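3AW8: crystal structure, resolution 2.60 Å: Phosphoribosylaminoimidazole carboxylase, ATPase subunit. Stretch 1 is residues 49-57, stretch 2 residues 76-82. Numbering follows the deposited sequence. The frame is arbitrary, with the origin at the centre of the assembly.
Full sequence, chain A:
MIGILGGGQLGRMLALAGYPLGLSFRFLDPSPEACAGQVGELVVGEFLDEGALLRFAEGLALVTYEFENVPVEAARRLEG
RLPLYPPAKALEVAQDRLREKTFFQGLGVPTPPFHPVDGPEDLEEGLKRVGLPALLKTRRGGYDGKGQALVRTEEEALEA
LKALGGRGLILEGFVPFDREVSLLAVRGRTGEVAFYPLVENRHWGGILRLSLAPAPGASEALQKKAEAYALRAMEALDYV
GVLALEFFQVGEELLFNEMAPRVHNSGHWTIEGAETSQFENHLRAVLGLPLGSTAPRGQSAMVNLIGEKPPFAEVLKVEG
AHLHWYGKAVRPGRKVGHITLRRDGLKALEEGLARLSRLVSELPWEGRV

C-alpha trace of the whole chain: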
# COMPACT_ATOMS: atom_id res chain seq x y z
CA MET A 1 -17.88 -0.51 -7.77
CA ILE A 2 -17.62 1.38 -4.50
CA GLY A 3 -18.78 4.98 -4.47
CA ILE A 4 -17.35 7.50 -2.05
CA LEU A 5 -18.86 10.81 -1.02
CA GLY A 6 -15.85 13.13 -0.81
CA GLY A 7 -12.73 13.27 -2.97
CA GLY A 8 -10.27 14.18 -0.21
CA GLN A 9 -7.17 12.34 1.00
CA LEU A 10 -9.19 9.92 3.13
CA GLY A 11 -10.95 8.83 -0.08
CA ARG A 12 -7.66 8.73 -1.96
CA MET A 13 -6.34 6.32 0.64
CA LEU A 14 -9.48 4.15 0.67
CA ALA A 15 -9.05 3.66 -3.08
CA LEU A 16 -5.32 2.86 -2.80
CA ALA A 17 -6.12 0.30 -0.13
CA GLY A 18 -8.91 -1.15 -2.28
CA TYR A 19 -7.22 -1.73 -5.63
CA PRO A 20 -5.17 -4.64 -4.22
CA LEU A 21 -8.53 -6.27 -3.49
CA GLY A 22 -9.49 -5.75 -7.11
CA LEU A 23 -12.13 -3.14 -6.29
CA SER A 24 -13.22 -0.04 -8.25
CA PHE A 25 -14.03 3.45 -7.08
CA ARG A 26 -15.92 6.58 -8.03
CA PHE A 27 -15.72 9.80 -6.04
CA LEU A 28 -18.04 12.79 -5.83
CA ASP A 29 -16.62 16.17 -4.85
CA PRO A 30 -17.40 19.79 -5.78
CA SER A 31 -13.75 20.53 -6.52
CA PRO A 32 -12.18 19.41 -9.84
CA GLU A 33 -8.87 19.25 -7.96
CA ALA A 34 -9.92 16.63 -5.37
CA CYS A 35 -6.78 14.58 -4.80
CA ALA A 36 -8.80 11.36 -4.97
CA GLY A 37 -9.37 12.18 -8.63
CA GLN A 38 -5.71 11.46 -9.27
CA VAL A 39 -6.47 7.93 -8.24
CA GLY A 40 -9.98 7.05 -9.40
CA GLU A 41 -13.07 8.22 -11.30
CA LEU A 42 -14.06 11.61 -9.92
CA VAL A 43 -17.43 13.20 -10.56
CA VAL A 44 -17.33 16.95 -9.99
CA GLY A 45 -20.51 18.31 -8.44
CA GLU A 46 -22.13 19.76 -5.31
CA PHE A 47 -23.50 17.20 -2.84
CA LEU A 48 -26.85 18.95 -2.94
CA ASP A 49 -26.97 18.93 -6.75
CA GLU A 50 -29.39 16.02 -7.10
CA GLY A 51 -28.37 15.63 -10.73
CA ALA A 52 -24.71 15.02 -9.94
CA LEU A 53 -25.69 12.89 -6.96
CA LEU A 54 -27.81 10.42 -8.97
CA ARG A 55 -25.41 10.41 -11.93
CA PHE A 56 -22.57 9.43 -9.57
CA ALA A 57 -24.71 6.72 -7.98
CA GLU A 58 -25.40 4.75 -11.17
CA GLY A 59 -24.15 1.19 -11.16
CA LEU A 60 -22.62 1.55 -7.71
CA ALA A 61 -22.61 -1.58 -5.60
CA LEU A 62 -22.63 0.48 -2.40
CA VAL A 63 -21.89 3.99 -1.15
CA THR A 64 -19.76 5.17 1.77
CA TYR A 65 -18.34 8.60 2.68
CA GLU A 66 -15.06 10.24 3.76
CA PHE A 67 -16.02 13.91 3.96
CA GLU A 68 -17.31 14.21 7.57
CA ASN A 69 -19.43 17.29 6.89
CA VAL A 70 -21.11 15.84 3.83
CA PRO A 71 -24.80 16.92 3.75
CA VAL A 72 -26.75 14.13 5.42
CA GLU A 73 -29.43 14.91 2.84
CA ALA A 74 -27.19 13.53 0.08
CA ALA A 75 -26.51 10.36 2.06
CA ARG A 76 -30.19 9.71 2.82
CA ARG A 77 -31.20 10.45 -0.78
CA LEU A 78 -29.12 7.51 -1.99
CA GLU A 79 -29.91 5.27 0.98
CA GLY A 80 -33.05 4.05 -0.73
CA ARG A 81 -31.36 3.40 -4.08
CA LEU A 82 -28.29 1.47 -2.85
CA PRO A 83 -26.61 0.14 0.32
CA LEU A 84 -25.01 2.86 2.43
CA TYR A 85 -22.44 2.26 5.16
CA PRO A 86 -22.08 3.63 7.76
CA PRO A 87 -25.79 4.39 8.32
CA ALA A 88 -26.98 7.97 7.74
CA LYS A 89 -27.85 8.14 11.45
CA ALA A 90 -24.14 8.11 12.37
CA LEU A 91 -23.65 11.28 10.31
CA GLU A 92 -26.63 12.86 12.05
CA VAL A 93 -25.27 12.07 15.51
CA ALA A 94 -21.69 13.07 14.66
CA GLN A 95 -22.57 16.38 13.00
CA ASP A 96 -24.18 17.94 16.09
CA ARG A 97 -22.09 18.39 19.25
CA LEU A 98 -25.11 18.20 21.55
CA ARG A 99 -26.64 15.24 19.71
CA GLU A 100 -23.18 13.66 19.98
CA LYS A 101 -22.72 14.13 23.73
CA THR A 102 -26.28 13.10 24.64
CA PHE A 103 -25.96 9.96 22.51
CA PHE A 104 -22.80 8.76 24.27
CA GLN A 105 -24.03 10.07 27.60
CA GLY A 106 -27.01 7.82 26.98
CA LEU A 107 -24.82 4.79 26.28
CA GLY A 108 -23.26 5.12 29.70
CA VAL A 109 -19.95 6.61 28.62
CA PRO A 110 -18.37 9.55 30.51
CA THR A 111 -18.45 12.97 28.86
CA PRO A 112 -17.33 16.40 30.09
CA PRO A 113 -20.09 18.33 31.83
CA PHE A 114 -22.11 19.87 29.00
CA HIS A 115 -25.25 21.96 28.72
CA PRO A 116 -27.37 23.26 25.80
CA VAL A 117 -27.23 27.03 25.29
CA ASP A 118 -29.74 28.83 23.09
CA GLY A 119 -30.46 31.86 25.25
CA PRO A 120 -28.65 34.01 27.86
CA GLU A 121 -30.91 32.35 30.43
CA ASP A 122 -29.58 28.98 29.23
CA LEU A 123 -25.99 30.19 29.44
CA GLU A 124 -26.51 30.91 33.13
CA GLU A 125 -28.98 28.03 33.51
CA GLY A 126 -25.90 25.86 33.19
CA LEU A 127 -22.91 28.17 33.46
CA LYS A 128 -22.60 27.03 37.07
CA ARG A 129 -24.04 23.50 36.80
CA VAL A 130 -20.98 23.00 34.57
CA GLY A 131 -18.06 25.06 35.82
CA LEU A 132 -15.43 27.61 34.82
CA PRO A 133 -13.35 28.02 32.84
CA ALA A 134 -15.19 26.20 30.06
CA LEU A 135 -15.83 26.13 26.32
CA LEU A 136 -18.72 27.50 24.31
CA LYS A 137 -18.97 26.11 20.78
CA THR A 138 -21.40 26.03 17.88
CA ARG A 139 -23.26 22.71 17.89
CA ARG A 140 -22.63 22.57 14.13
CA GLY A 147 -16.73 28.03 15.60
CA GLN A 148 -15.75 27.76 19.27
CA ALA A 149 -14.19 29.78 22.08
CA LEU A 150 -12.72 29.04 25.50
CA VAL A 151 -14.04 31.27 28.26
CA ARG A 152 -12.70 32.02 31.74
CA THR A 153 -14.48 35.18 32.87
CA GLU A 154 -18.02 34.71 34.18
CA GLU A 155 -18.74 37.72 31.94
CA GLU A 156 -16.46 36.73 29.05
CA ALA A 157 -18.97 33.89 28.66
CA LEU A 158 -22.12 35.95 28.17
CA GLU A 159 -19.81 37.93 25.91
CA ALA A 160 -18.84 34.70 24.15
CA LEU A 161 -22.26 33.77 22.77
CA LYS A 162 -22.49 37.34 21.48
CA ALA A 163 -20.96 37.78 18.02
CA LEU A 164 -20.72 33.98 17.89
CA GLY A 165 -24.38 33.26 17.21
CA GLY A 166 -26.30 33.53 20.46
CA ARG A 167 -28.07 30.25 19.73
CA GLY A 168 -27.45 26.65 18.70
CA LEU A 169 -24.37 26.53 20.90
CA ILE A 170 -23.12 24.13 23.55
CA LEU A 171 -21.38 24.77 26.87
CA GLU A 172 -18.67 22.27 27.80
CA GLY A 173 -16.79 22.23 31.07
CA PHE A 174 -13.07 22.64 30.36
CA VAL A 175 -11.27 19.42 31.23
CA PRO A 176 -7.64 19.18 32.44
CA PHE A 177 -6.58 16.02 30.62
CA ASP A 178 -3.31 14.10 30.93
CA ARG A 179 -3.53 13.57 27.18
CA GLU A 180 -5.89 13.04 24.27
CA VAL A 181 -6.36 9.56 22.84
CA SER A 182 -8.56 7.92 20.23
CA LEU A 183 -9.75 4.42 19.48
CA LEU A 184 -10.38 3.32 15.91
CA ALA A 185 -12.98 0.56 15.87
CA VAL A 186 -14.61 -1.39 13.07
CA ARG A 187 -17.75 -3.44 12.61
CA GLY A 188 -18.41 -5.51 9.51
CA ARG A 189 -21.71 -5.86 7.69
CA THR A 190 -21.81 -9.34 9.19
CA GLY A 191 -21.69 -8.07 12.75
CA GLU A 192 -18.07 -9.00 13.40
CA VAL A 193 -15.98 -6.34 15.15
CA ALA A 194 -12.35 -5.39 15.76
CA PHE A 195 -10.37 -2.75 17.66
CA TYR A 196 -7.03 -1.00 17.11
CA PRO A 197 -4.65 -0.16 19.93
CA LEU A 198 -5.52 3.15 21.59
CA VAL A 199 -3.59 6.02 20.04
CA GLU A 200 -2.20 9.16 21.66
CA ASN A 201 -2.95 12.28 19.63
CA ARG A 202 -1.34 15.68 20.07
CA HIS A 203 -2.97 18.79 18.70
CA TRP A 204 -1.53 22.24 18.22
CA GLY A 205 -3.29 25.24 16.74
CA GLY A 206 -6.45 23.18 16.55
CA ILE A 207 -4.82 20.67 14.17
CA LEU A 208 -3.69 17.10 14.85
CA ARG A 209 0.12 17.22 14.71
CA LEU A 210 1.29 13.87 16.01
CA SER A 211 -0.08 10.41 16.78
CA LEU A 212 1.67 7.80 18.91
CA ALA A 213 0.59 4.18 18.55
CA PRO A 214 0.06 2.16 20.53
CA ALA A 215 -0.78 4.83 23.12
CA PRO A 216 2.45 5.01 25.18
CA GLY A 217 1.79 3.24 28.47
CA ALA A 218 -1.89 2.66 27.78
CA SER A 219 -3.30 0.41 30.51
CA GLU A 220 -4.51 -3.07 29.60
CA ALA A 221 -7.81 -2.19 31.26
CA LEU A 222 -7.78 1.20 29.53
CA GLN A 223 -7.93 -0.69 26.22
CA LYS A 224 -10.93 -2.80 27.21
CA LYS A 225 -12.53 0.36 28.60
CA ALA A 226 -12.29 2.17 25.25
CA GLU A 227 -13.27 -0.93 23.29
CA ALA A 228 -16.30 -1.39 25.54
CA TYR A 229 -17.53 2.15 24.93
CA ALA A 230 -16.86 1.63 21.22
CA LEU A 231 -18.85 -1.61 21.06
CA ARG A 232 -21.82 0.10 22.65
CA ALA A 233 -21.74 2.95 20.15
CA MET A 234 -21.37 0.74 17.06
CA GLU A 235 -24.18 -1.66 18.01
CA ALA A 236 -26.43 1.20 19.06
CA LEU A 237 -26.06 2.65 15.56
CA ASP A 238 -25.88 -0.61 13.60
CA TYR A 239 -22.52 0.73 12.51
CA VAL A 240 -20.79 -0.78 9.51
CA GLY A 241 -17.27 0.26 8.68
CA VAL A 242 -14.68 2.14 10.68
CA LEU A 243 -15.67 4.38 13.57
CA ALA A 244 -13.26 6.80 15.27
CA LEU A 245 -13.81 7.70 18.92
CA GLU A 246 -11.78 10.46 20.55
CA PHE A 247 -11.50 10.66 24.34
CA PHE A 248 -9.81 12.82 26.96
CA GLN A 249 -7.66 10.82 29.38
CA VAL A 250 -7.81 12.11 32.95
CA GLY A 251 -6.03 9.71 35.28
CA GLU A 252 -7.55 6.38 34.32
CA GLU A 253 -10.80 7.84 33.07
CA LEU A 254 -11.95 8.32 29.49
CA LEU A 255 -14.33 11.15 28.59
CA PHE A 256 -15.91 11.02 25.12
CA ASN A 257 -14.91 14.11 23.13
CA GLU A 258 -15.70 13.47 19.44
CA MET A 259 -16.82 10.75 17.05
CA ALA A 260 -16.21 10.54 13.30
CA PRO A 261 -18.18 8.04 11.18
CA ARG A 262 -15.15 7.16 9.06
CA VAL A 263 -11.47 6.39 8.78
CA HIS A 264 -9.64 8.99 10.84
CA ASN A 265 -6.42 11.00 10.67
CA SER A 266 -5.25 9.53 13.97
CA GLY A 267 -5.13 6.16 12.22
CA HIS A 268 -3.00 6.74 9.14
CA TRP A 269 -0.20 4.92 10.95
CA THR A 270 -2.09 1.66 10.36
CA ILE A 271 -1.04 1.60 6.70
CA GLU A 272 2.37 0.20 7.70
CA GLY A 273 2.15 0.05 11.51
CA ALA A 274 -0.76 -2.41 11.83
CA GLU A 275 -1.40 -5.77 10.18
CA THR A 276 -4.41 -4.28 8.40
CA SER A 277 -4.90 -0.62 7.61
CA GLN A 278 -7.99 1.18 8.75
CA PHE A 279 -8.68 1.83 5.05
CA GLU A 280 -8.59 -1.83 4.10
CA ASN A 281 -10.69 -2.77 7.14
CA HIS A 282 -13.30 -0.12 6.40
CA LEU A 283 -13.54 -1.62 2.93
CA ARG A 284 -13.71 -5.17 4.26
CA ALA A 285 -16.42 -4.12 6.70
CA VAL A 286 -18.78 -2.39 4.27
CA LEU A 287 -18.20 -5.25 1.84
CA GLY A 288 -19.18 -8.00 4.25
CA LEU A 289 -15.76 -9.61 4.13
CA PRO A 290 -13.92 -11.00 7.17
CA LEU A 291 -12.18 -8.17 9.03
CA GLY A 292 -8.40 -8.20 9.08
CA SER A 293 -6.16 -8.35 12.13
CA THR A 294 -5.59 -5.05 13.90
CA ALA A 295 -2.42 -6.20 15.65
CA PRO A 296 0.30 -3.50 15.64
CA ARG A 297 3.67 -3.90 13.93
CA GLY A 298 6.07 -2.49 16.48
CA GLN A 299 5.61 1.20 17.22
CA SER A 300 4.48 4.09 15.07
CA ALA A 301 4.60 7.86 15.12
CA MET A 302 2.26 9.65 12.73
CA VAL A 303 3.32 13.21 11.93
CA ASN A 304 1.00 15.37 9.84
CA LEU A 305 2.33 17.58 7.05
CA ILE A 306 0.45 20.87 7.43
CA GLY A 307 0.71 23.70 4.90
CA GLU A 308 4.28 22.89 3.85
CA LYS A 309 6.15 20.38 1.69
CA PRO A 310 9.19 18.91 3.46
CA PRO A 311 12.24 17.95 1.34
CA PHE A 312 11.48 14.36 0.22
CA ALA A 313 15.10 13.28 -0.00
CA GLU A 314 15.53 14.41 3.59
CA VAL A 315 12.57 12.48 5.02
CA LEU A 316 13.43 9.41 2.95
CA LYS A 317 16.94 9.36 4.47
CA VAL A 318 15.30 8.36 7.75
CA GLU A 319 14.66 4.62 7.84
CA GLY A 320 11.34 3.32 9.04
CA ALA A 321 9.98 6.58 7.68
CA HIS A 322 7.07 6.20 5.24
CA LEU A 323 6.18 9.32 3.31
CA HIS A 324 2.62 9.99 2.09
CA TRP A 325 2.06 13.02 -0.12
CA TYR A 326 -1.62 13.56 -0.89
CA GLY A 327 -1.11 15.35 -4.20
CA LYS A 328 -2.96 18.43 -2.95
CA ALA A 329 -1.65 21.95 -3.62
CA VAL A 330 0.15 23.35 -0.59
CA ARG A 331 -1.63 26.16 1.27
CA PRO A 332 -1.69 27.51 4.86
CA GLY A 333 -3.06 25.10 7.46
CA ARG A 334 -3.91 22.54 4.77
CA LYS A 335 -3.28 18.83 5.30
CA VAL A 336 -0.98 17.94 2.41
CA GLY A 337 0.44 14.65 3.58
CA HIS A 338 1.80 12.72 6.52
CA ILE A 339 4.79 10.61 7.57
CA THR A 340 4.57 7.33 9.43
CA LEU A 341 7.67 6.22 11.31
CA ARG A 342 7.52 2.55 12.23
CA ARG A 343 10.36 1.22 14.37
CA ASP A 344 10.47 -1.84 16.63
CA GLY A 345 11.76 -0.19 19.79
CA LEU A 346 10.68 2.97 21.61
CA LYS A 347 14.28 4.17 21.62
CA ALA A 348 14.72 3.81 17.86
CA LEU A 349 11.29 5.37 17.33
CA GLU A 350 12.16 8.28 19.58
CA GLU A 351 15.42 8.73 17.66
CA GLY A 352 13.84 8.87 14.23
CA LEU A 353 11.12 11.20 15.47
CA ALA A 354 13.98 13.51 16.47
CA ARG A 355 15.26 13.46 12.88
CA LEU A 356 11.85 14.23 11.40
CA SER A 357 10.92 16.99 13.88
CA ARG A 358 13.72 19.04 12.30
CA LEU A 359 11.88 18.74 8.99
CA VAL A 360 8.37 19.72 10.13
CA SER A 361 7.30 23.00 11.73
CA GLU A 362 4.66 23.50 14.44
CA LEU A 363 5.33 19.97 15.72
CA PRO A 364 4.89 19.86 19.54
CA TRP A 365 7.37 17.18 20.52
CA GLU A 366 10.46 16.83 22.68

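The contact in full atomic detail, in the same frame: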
# COMPACT_ATOMS: atom_id res chain seq x y z
N ASP A 49 -26.56 18.86 -5.35
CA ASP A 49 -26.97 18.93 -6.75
C ASP A 49 -27.47 17.51 -7.03
O ASP A 49 -26.69 16.61 -7.33
CB ASP A 49 -25.77 19.27 -7.64
CG ASP A 49 -26.07 19.08 -9.13
OD1 ASP A 49 -25.20 19.46 -9.94
OD2 ASP A 49 -27.15 18.54 -9.49
N GLU A 50 -28.78 17.33 -6.91
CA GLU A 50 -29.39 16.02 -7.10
C GLU A 50 -28.96 15.36 -8.40
O GLU A 50 -28.78 14.14 -8.45
CB GLU A 50 -30.92 16.15 -7.05
CG GLU A 50 -31.63 14.88 -6.64
CD GLU A 50 -33.09 15.12 -6.30
OE1 GLU A 50 -33.70 14.23 -5.68
OE2 GLU A 50 -33.62 16.20 -6.64
N GLY A 51 -28.78 16.17 -9.45
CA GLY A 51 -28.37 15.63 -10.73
C GLY A 51 -27.04 14.91 -10.64
O GLY A 51 -26.91 13.75 -11.04
N ALA A 52 -26.04 15.60 -10.09
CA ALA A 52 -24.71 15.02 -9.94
C ALA A 52 -24.77 13.83 -8.99
O ALA A 52 -24.12 12.81 -9.23
CB ALA A 52 -23.76 16.08 -9.41
N LEU A 53 -25.56 13.96 -7.94
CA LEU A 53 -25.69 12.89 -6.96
C LEU A 53 -26.13 11.58 -7.62
O LEU A 53 -25.44 10.57 -7.51
CB LEU A 53 -26.71 13.28 -5.88
CG LEU A 53 -26.31 13.02 -4.42
CD1 LEU A 53 -27.55 12.85 -3.59
CD2 LEU A 53 -25.47 11.79 -4.31
N LEU A 54 -27.27 11.61 -8.31
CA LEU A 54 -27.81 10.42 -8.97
C LEU A 54 -26.94 9.89 -10.12
O LEU A 54 -26.86 8.68 -10.34
CB LEU A 54 -29.22 10.71 -9.48
CG LEU A 54 -30.20 11.14 -8.37
CD1 LEU A 54 -31.52 11.55 -8.99
CD2 LEU A 54 -30.40 9.99 -7.38
N ARG A 55 -26.29 10.80 -10.84
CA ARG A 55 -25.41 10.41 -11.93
C ARG A 55 -24.25 9.60 -11.34
O ARG A 55 -23.89 8.54 -11.85
CB ARG A 55 -24.87 11.66 -12.63
CG ARG A 55 -23.90 11.37 -13.76
CD ARG A 55 -23.60 12.61 -14.60
NE ARG A 55 -22.94 13.68 -13.86
CZ ARG A 55 -23.55 14.80 -13.44
NH1 ARG A 55 -22.86 15.71 -12.77
NH2 ARG A 55 -24.84 15.00 -13.70
N PHE A 56 -23.68 10.10 -10.25
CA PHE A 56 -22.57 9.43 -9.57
C PHE A 56 -22.99 8.09 -8.97
O PHE A 56 -22.19 7.16 -8.87
CB PHE A 56 -22.00 10.38 -8.49
CG PHE A 56 -21.54 9.69 -7.23
CD1 PHE A 56 -22.43 9.40 -6.20
CD2 PHE A 56 -20.20 9.32 -7.07
CE1 PHE A 56 -22.02 8.75 -5.04
CE2 PHE A 56 -19.77 8.66 -5.91
CZ PHE A 56 -20.69 8.38 -4.89
N ALA A 57 -24.26 7.96 -8.60
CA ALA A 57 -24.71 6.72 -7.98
C ALA A 57 -24.97 5.54 -8.91
O ALA A 57 -25.01 4.40 -8.46
CB ALA A 57 -25.95 6.99 -7.14
N ARG A 76 -28.86 10.31 2.69
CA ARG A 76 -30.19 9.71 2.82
C ARG A 76 -30.91 9.58 1.47
O ARG A 76 -31.70 8.66 1.27
CB ARG A 76 -31.06 10.51 3.80
CG ARG A 76 -30.68 10.29 5.26
CD ARG A 76 -31.57 11.06 6.22
NE ARG A 76 -31.16 10.93 7.62
CZ ARG A 76 -31.11 9.77 8.28
NH1 ARG A 76 -31.46 8.64 7.67
NH2 ARG A 76 -30.72 9.74 9.55
N ARG A 77 -30.60 10.48 0.54
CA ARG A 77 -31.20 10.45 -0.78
C ARG A 77 -30.82 9.18 -1.53
O ARG A 77 -31.63 8.62 -2.27
CB ARG A 77 -30.75 11.67 -1.60
CG ARG A 77 -31.25 11.68 -3.04
CD ARG A 77 -32.73 12.05 -3.11
NE ARG A 77 -33.24 12.00 -4.48
CZ ARG A 77 -33.54 10.87 -5.11
NH1 ARG A 77 -33.99 10.91 -6.36
NH2 ARG A 77 -33.40 9.70 -4.50
N LEU A 78 -29.60 8.72 -1.33
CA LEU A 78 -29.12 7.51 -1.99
C LEU A 78 -29.41 6.25 -1.19
O LEU A 78 -29.41 5.15 -1.75
CB LEU A 78 -27.61 7.61 -2.23
CG LEU A 78 -27.07 8.31 -3.47
CD1 LEU A 78 -27.86 9.55 -3.79
CD2 LEU A 78 -25.62 8.66 -3.23
N GLU A 79 -29.65 6.41 0.11
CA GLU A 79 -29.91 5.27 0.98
C GLU A 79 -30.97 4.33 0.42
O GLU A 79 -30.84 3.10 0.53
CB GLU A 79 -30.33 5.74 2.38
CG GLU A 79 -30.03 4.72 3.47
CD GLU A 79 -30.11 5.33 4.87
OE1 GLU A 79 -29.48 4.76 5.80
OE2 GLU A 79 -30.81 6.36 5.04
N GLY A 80 -32.01 4.89 -0.17
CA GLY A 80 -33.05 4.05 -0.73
C GLY A 80 -32.53 3.26 -1.91
O GLY A 80 -32.67 2.04 -1.97
N ARG A 81 -31.91 3.97 -2.85
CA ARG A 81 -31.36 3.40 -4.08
C ARG A 81 -30.33 2.28 -3.92
O ARG A 81 -30.43 1.24 -4.57
CB ARG A 81 -30.75 4.53 -4.92
CG ARG A 81 -31.55 5.84 -4.83
CD ARG A 81 -32.59 5.98 -5.92
NE ARG A 81 -32.11 6.83 -7.01
CZ ARG A 81 -31.05 6.57 -7.76
NH1 ARG A 81 -30.69 7.41 -8.73
NH2 ARG A 81 -30.35 5.46 -7.57
N LEU A 82 -29.31 2.49 -3.07
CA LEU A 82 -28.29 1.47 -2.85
C LEU A 82 -27.84 1.36 -1.40
O LEU A 82 -28.19 2.20 -0.57
CB LEU A 82 -27.07 1.71 -3.77
CG LEU A 82 -26.29 3.03 -3.88
CD1 LEU A 82 -26.72 3.77 -5.13
CD2 LEU A 82 -26.48 3.88 -2.65

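Two helices of one chain pack side by side through a small leucine-rich apolar contact, closed at one end by a single salt bridge. The axes of helix 50-57 and helix 76-81 run in broadly the same direction, 34° apart, and approach to 10.8 Å, a spacing bridged mainly by side chains.

Leu78 is the hub. Its CA-to-CB bond points toward the first helix, and its branched side chain meets residues on successive turns: its CD2 lies 3.3 Å from Leu53 CD2, a tight approach, and 4.0 Å from Phe56 CE1, at the edge of the ring, while its CG sits 4.1 Å from Ala57 CB. The small methyl of Ala57 suits a place where the backbones come close, and it also touches Leu82, CB to CD1 at 3.9 Å.

Toward the exposed side, Arg77 does double duty. Arg77 NE donates a nearly linear hydrogen bond to Glu50 OE1 at 2.6 Å, so charge and direction reinforce each other, while its aliphatic CG rests 3.9 Å from Leu53 CD1. Leu54 CD2 lies over one face of the Arg77 guanidinium and comes within 2.9 Å of Arg81 NH1, which is shorter than van der Waals contact and is not a hydrogen bond, since a methyl carbon cannot accept one.

Asp49 caps the first helix, its OD2 accepting weak bonds from Gly51 N (2.9 Å) and Ala52 N (3.2 Å).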